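Local coordinates for HD-GYP domain-containing protein (Bdellovibrio bacteriovorus, PDB 3TM8) that is of uncertain function but carries a two-iron site of the HD-GYP class, whose members hydrolyse the bacterial messenger cyclic-di-GMP, at residues A[176-181]-A[279-284]; A[258-263]-A[310-315]. One frame throughout, in Å; residues are numbered along the deposited sequence.

Contact 1: residues A[176-181]-A[279-284]; sequences TLSIAL and VLVSSA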
loop_
_atom_site.group_PDB
_atom_site.type_symbol
_atom_site.label_atom_id
_atom_site.label_comp_id
_atom_site.label_asym_id
_atom_site.label_seq_id
_atom_site.Cartn_x
_atom_site.Cartn_y
_atom_site.Cartn_z
ATOM N N THR A 176 -4.745 -4.737 2.641
ATOM C CA THR A 176 -5.635 -5.753 2.095
ATOM C C THR A 176 -5.629 -7.000 2.990
ATOM O O THR A 176 -6.689 -7.527 3.359
ATOM C CB THR A 176 -5.220 -6.122 0.656
ATOM O OG1 THR A 176 -5.110 -4.928 -0.135
ATOM C CG2 THR A 176 -6.240 -7.046 0.007
ATOM N N LEU A 177 -4.429 -7.463 3.341
ATOM C CA LEU A 177 -4.289 -8.594 4.241
ATOM C C LEU A 177 -4.862 -8.251 5.606
ATOM O O LEU A 177 -5.471 -9.095 6.256
ATOM C CB LEU A 177 -2.824 -8.992 4.379
ATOM C CG LEU A 177 -2.111 -9.503 3.127
ATOM C CD1 LEU A 177 -0.618 -9.643 3.395
ATOM C CD2 LEU A 177 -2.702 -10.837 2.660
ATOM N N SER A 178 -4.688 -7.007 6.040
ATOM C CA SER A 178 -5.223 -6.595 7.336
ATOM C C SER A 178 -6.755 -6.613 7.383
ATOM O O SER A 178 -7.346 -7.024 8.387
ATOM C CB SER A 178 -4.694 -5.213 7.737
ATOM O OG SER A 178 -3.290 -5.235 7.959
ATOM N N ILE A 179 -7.396 -6.158 6.312
ATOM C CA ILE A 179 -8.860 -6.205 6.246
ATOM C C ILE A 179 -9.340 -7.651 6.342
ATOM O O ILE A 179 -10.254 -7.977 7.112
ATOM C CB ILE A 179 -9.397 -5.582 4.931
ATOM C CG1 ILE A 179 -9.186 -4.065 4.932
ATOM C CG2 ILE A 179 -10.883 -5.929 4.740
ATOM C CD1 ILE A 179 -9.250 -3.432 3.546
ATOM N N ALA A 180 -8.709 -8.530 5.571
ATOM C CA ALA A 180 -9.089 -9.937 5.582
ATOM C C ALA A 180 -8.835 -10.571 6.949
ATOM O O ALA A 180 -9.654 -11.353 7.431
ATOM C CB ALA A 180 -8.359 -10.706 4.487
ATOM N N LEU A 181 -7.713 -10.232 7.577
ATOM C CA LEU A 181 -7.389 -10.764 8.900
ATOM C C LEU A 181 -8.407 -10.287 9.939
ATOM O O LEU A 181 -8.875 -11.060 10.782
ATOM C CB LEU A 181 -5.961 -10.378 9.298
ATOM C CG LEU A 181 -5.492 -10.797 10.692
ATOM C CD1 LEU A 181 -5.640 -12.299 10.889
ATOM C CD2 LEU A 181 -4.049 -10.382 10.860
ATOM N N VAL A 279 -0.941 -4.797 16.341
ATOM C CA VAL A 279 -0.524 -6.194 16.379
ATOM C C VAL A 279 -0.961 -6.891 15.088
ATOM O O VAL A 279 -0.208 -7.676 14.506
ATOM C CB VAL A 279 -1.096 -6.933 17.612
ATOM C CG1 VAL A 279 -0.609 -8.381 17.637
ATOM C CG2 VAL A 279 -0.702 -6.205 18.883
ATOM N N LEU A 280 -2.176 -6.582 14.639
ATOM C CA LEU A 280 -2.701 -7.136 13.407
ATOM C C LEU A 280 -1.849 -6.693 12.206
ATOM O O LEU A 280 -1.435 -7.519 11.388
ATOM C CB LEU A 280 -4.165 -6.705 13.256
ATOM C CG LEU A 280 -5.056 -7.448 12.266
ATOM C CD1 LEU A 280 -6.528 -7.219 12.568
ATOM C CD2 LEU A 280 -4.733 -7.000 10.862
ATOM N N VAL A 281 -1.582 -5.395 12.111
ATOM C CA VAL A 281 -0.764 -4.886 11.014
ATOM C C VAL A 281 0.649 -5.467 11.063
ATOM O O VAL A 281 1.240 -5.762 10.023
ATOM C CB VAL A 281 -0.717 -3.346 10.996
ATOM C CG1 VAL A 281 0.223 -2.855 9.902
ATOM C CG2 VAL A 281 -2.109 -2.780 10.773
ATOM N N SER A 282 1.193 -5.627 12.266
ATOM C CA SER A 282 2.514 -6.230 12.408
ATOM C C SER A 282 2.563 -7.629 11.784
ATOM O O SER A 282 3.511 -7.964 11.070
ATOM C CB SER A 282 2.950 -6.273 13.869
ATOM O OG SER A 282 4.205 -6.921 13.977
ATOM N N SER A 283 1.546 -8.442 12.055
ATOM C CA SER A 283 1.467 -9.780 11.479
ATOM C C SER A 283 1.333 -9.749 9.955
ATOM O O SER A 283 2.038 -10.470 9.246
ATOM C CB SER A 283 0.300 -10.566 12.088
ATOM O OG SER A 283 0.427 -10.666 13.499
ATOM N N ALA A 284 0.421 -8.919 9.456
ATOM C CA ALA A 284 0.203 -8.801 8.021
ATOM C C ALA A 284 1.456 -8.291 7.315
ATOM O O ALA A 284 1.828 -8.793 6.250
ATOM C CB ALA A 284 -0.968 -7.878 7.741
#
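Leu-181 and Leu-280 both hold CG anti to the backbone N (chi1 177° and -163°), which carries their branched ends out from the two helices until they meet tip to tip. Leu-181 CD2 lies 3.4 Å from Leu-280 CG, but Leu-280 has two deposited conformers and this belongs to one of them, so the tightness is doubtful. In the same conformer Leu-280 CD2 also rests on Ser-178, 3.6 Å from its CA. Ser-178 holds OG anti to the carbonyl carbon, where it hydrogen-bonds Val-174 O one turn earlier in its own helix. With its polar demand met there, the hydroxyl can pack against carbon: OG is 3.5 Å from Ala-284 CB and 3.9 Å from Val-281 CG2. Leu-177 completes the interface through its base, its CB 4.0 Å from Ala-284 CB, while its CD1 edges toward the Ala-284 carbonyl oxygen. The segment axes pass 9.0 Å apart at 123°, with Ser-178 and Ala-284 meeting between the leucines. Helix 190-202 packs on Ser-178, Leu-280 and Val-281; helix 315-325 covers Leu-177 and Leu-181. Val-281 also borders the iron ligands His-203 and His-257. The crossing belongs to the all-helical core of the HD domain, whose paired helices carry His-170 and Asn-285, both ligands of one iron of the dinuclear site.

Contact 2: residues A[258-263]-A[310-315]; sequences EETING and VGKHPL. With FE (Fe (III) ion), chain E.
Thr-260 OG1, Ile-261 CG1 and Asn-262 CG, in three successive residues, all sit in the crowded position between backbone N and carbonyl carbon (chi1 near 60°). Thr-260 CB meets Lys-312 O, whereas Ile-261 CG1 comes within 3.1 Å of Gly-311 O. The Asn-262 amide lies against that same Gly-311 oxygen, ND2 3.2 Å from Gly-311 O, but at an angle too poor for a hydrogen bond. The bond that does join the loops runs from Ile-261 N to Lys-312 O, 2.8 Å long and nearly straight at 164°, with the donor 40° out of the carbonyl plane. Thr-260 and Lys-312 lie side by side, CG2 of the former 3.6 Å from CB of the latter, and their polar ends share one partner, the hydroxyl of Thr-264. On the Pro-314 side, Ile-261 CG2 meets CD of that ring at 3.9 Å, at the N-cap of helix 315-325. Residues 260-263 form a type I beta turn closed by Gly-263 N to Thr-260 O (3.0 Å). Glu-258 takes no part in the loop contact; its chain, bent at chi2, brings OE2 to iron at 2.2 Å, and a water is also coordinated to this iron. His-232, His-257 and Asp-204 are further ligands, and Asp-204 bridges to the other iron, making Glu-258 part of the dinuclear metal centre of this HD-GYP domain.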
loop_
_atom_site.group_PDB
_atom_site.type_symbol
_atom_site.label_atom_id
_atom_site.label_comp_id
_atom_site.label_asym_id
_atom_site.label_seq_id
_atom_site.Cartn_x
_atom_site.Cartn_y
_atom_site.Cartn_z
ATOM N N GLU A 258 6.291 -2.640 13.854
ATOM C CA GLU A 258 7.441 -3.552 13.866
ATOM C C GLU A 258 7.604 -4.231 15.222
ATOM O O GLU A 258 8.551 -4.990 15.437
ATOM C CB GLU A 258 8.735 -2.832 13.493
ATOM C CG GLU A 258 8.746 -2.264 12.084
ATOM C CD GLU A 258 8.640 -3.314 10.986
ATOM O OE1 GLU A 258 8.643 -4.529 11.273
ATOM O OE2 GLU A 258 8.562 -2.909 9.814
ATOM N N GLU A 259 6.688 -3.965 16.145
ATOM C CA GLU A 259 6.758 -4.585 17.457
ATOM C C GLU A 259 6.280 -6.023 17.371
ATOM O O GLU A 259 5.441 -6.361 16.536
ATOM C CB GLU A 259 5.955 -3.783 18.481
ATOM C CG GLU A 259 6.478 -2.367 18.678
ATOM C CD GLU A 259 7.997 -2.313 18.816
ATOM O OE1 GLU A 259 8.538 -2.908 19.777
ATOM O OE2 GLU A 259 8.654 -1.669 17.970
ATOM N N THR A 260 6.837 -6.869 18.232
ATOM C CA THR A 260 6.513 -8.287 18.243
ATOM C C THR A 260 5.973 -8.637 19.616
ATOM O O THR A 260 6.235 -7.929 20.588
ATOM C CB THR A 260 7.754 -9.144 17.926
ATOM O OG1 THR A 260 8.771 -8.885 18.900
ATOM C CG2 THR A 260 8.293 -8.805 16.547
ATOM N N ILE A 261 5.217 -9.721 19.712
ATOM C CA ILE A 261 4.483 -9.949 20.943
ATOM C C ILE A 261 5.413 -10.295 22.099
ATOM O O ILE A 261 5.041 -10.139 23.258
ATOM C CB ILE A 261 3.322 -10.970 20.783
ATOM C CG1 ILE A 261 3.835 -12.368 20.423
ATOM C CG2 ILE A 261 2.305 -10.467 19.769
ATOM C CD1 ILE A 261 2.736 -13.433 20.390
ATOM N N ASN A 262 6.628 -10.728 21.776
ATOM C CA ASN A 262 7.610 -11.060 22.804
ATOM C C ASN A 262 8.661 -9.970 23.029
ATOM O O ASN A 262 9.702 -10.221 23.623
ATOM C CB ASN A 262 8.255 -12.433 22.543
ATOM C CG ASN A 262 8.996 -12.506 21.219
ATOM O OD1 ASN A 262 9.868 -13.356 21.034
ATOM N ND2 ASN A 262 8.658 -11.620 20.294
ATOM N N GLY A 263 8.378 -8.761 22.550
ATOM C CA GLY A 263 9.174 -7.594 22.895
ATOM C C GLY A 263 10.516 -7.425 22.204
ATOM O O GLY A 263 11.402 -6.744 22.728
ATOM N N VAL A 310 10.534 -16.657 15.771
ATOM C CA VAL A 310 9.907 -17.377 16.875
ATOM C C VAL A 310 9.235 -16.455 17.884
ATOM O O VAL A 310 9.869 -15.555 18.439
ATOM C CB VAL A 310 10.926 -18.268 17.618
ATOM C CG1 VAL A 310 10.231 -19.078 18.711
ATOM C CG2 VAL A 310 11.644 -19.190 16.639
ATOM N N GLY A 311 7.943 -16.682 18.105
ATOM C CA GLY A 311 7.214 -16.010 19.161
ATOM C C GLY A 311 6.899 -14.558 18.875
ATOM O O GLY A 311 6.441 -13.827 19.752
ATOM N N LYS A 312 7.139 -14.130 17.644
ATOM C CA LYS A 312 7.026 -12.722 17.335
ATOM C C LYS A 312 5.595 -12.298 17.062
ATOM O O LYS A 312 5.247 -11.154 17.323
ATOM C CB LYS A 312 7.938 -12.342 16.165
ATOM C CG LYS A 312 9.418 -12.485 16.480
ATOM C CD LYS A 312 10.268 -11.914 15.356
ATOM C CE LYS A 312 11.747 -12.202 15.566
ATOM N NZ LYS A 312 12.315 -11.422 16.696
ATOM N N HIS A 313 4.768 -13.214 16.548
ATOM C CA HIS A 313 3.390 -12.863 16.177
ATOM C C HIS A 313 2.412 -13.918 16.652
ATOM O O HIS A 313 2.772 -15.085 16.759
ATOM C CB HIS A 313 3.258 -12.696 14.665
ATOM C CG HIS A 313 4.279 -11.775 14.083
ATOM N ND1 HIS A 313 4.146 -10.402 14.108
ATOM C CD2 HIS A 313 5.463 -12.029 13.476
ATOM C CE1 HIS A 313 5.200 -9.852 13.530
ATOM N NE2 HIS A 313 6.018 -10.817 13.149
ATOM N N PRO A 314 1.163 -13.519 16.922
ATOM C CA PRO A 314 0.212 -14.524 17.410
ATOM C C PRO A 314 0.001 -15.624 16.379
ATOM O O PRO A 314 -0.214 -15.343 15.194
ATOM C CB PRO A 314 -1.083 -13.726 17.591
ATOM C CG PRO A 314 -0.638 -12.294 17.712
ATOM C CD PRO A 314 0.544 -12.188 16.791
ATOM N N LEU A 315 0.038 -16.875 16.824
ATOM C CA LEU A 315 -0.137 -17.981 15.900
ATOM C C LEU A 315 -1.460 -17.857 15.143
ATOM O O LEU A 315 -1.521 -18.169 13.957
ATOM C CB LEU A 315 -0.048 -19.330 16.622
ATOM C CG LEU A 315 -0.268 -20.581 15.769
ATOM C CD1 LEU A 315 0.781 -20.700 14.652
ATOM C CD2 LEU A 315 -0.312 -21.837 16.645
HETATM FE FE FE E . 7.884 -1.254 8.519
HETATM O O HOH W 1 6.583 -2.523 7.881
#

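In the fold
The segments of the two contacts alternate along the chain: 176-181, 258-263, 279-284, then 310-315, all within the HD domain. Contact 1 is buried where helices 167-185 and 276-293 cross; contact 2, its centre about 14 Å from that of contact 1, joins two loops nearer the surface. Helix 276-293 is the element between them. From its face turned away from contact 1, Ser-282 OG makes a probable hydrogen bond to Glu-259 O (2.9 Å); Ser-282 packs on His-313, and Ser-283 on His-313 and Pro-314. This would tie the loop holding the iron ligand Glu-258 to the helix holding Asn-285, a ligand of the other iron.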